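Local coordinates for YdhT protein (Bacillus subtilis, PDB 3CBW), which hydrolyses internal beta-1,4-mannosidic linkages in mannan, galactomannan and glucomannan as a secreted endo-acting beta-mannanase used in glucomannan degradation, at residues V12-N16 / A240-D244. The protein carries 3 engineered substitutions. Residues are numbered along the deposited sequence.
Sequences VSPVN and ASYVD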
loop_
_atom_site.group_PDB
_atom_site.type_symbol
_atom_site.label_atom_id
_atom_site.label_comp_id
_atom_site.label_asym_id
_atom_site.label_seq_id
_atom_site.Cartn_x
_atom_site.Cartn_y
_atom_site.Cartn_z
ATOM N N VAL A 12 -17.250 -10.844 -0.455
ATOM C CA VAL A 12 -16.491 -9.876 0.327
ATOM C C VAL A 12 -16.747 -8.512 -0.294
ATOM O O VAL A 12 -16.541 -8.329 -1.489
ATOM C CB VAL A 12 -14.996 -10.224 0.356
ATOM C CG1 VAL A 12 -14.208 -9.131 1.062
ATOM C CG2 VAL A 12 -14.810 -11.568 1.069
ATOM N N SER A 13 -17.254 -7.586 0.519
ATOM C CA SER A 13 -17.613 -6.247 0.067
ATOM C C SER A 13 -16.655 -5.243 0.674
ATOM O O SER A 13 -16.222 -5.419 1.809
ATOM C CB SER A 13 -19.044 -5.906 0.510
ATOM O OG SER A 13 -19.991 -6.757 -0.104
ATOM N N PRO A 14 -16.344 -4.163 -0.065
ATOM C CA PRO A 14 -15.538 -3.089 0.510
ATOM C C PRO A 14 -16.149 -2.553 1.807
ATOM O O PRO A 14 -17.377 -2.582 1.990
ATOM C CB PRO A 14 -15.591 -2.003 -0.569
ATOM C CG PRO A 14 -15.809 -2.741 -1.835
ATOM C CD PRO A 14 -16.705 -3.882 -1.472
ATOM N N VAL A 15 -15.303 -2.051 2.700
ATOM C CA VAL A 15 -15.805 -1.445 3.925
ATOM C C VAL A 15 -16.630 -0.195 3.656
ATOM O O VAL A 15 -17.565 0.090 4.404
ATOM C CB VAL A 15 -14.696 -1.147 4.960
ATOM C CG1 VAL A 15 -14.059 -2.442 5.407
ATOM C CG2 VAL A 15 -13.662 -0.176 4.423
ATOM N N ASN A 16 -16.310 0.545 2.600
ATOM C CA ASN A 16 -17.112 1.707 2.235
ATOM C C ASN A 16 -18.446 1.234 1.652
ATOM O O ASN A 16 -18.466 0.626 0.580
ATOM C CB ASN A 16 -16.341 2.538 1.216
ATOM C CG ASN A 16 -17.140 3.707 0.686
ATOM O OD1 ASN A 16 -18.269 3.952 1.102
ATOM N ND2 ASN A 16 -16.538 4.468 -0.202
ATOM N N ALA A 240 -12.392 -3.405 11.802
ATOM C CA ALA A 240 -12.868 -4.044 10.578
ATOM C C ALA A 240 -13.624 -3.108 9.656
ATOM O O ALA A 240 -13.721 -3.374 8.457
ATOM C CB ALA A 240 -13.740 -5.250 10.905
ATOM N N SER A 241 -14.192 -2.036 10.198
ATOM C CA SER A 241 -14.936 -1.121 9.330
ATOM C C SER A 241 -14.077 -0.104 8.575
ATOM O O SER A 241 -14.606 0.658 7.771
ATOM C CB SER A 241 -16.043 -0.415 10.104
ATOM O OG SER A 241 -15.477 0.550 10.943
ATOM N N TYR A 242 -12.755 -0.122 8.790
ATOM C CA TYR A 242 -11.881 0.873 8.180
ATOM C C TYR A 242 -10.809 0.255 7.302
ATOM O O TYR A 242 -10.001 0.999 6.748
ATOM C CB TYR A 242 -11.203 1.752 9.244
ATOM C CG TYR A 242 -12.150 2.237 10.321
ATOM C CD1 TYR A 242 -13.127 3.204 10.065
ATOM C CD2 TYR A 242 -12.136 1.644 11.582
ATOM C CE1 TYR A 242 -14.003 3.622 11.079
ATOM C CE2 TYR A 242 -13.001 2.045 12.580
ATOM C CZ TYR A 242 -13.928 3.019 12.319
ATOM O OH TYR A 242 -14.783 3.398 13.331
ATOM N N VAL A 243 -10.783 -1.074 7.188
ATOM C CA VAL A 243 -9.684 -1.776 6.514
ATOM C C VAL A 243 -10.243 -2.862 5.628
ATOM O O VAL A 243 -11.026 -3.702 6.076
ATOM C CB VAL A 243 -8.717 -2.429 7.544
ATOM C CG1 VAL A 243 -7.640 -3.248 6.834
ATOM C CG2 VAL A 243 -8.051 -1.372 8.421
ATOM N N ASP A 244 -9.819 -2.861 4.372
ATOM C CA ASP A 244 -10.178 -3.921 3.429
ATOM C C ASP A 244 -9.135 -5.038 3.337
ATOM O O ASP A 244 -9.492 -6.216 3.214
ATOM C CB ASP A 244 -10.402 -3.331 2.031
ATOM C CG ASP A 244 -11.620 -2.442 1.976
ATOM O OD1 ASP A 244 -12.722 -2.937 2.284
ATOM O OD2 ASP A 244 -11.486 -1.251 1.619
HETATM O O HOH W 1 -13.743 -5.386 3.032
HETATM O O HOH W 2 -17.331 0.346 7.018
HETATM O O HOH W 3 -13.681 0.337 0.975
#
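Val15 sets its side chain against the turn of 240-244, where it meets mostly backbone. Its CG1 lies 3.2 Å from Ala240 O and 3.4 Å from Val243 O, and its CB lies 3.3 Å from Ser241 O. The methyl groups thus sit against carbonyl oxygens of the 240-244 backbone. Two of these oxygens, Ala240 O and Val243 O, also accept hydrogen bonds from Lys269. Tyr208 of helix 194-214 touches Val15 as well.

The one direct hydrogen bond between the segments runs from Val15 N to Asp244 OD1, at 2.8 Å. The same oxygen lies 3.3 Å from Pro14 CA. Asp244 turns its carboxylate to the N-terminal loop, while its OD2 also accepts a hydrogen bond from Trp222 N in strand 220-224.

The enzyme belongs to glycosyl hydrolase family 26, which has a TIM-barrel fold. Here the loop ahead of helix 21-32 packs against the connection that enters barrel strand 245-252 from strand 220-224. Asp244 lies just before that strand, so its carboxylate ties the N-terminal segment to the barrel wall.

Three waters fill the gaps. Water 1 donates to Ser13 O and Asp244 OD1, both at 2.8 Å. Water 2 joins Val15 O, at 2.6 Å, to Ser241 O, at 2.8 Å. Water 3 accepts from Asn16 N at 3.1 Å and donates to Asp244 OD2 at 2.8 Å. Pro14 directs its CA-to-CB bond away from the turn, and its ring rests on Lys24 and Met27 of helix 21-32.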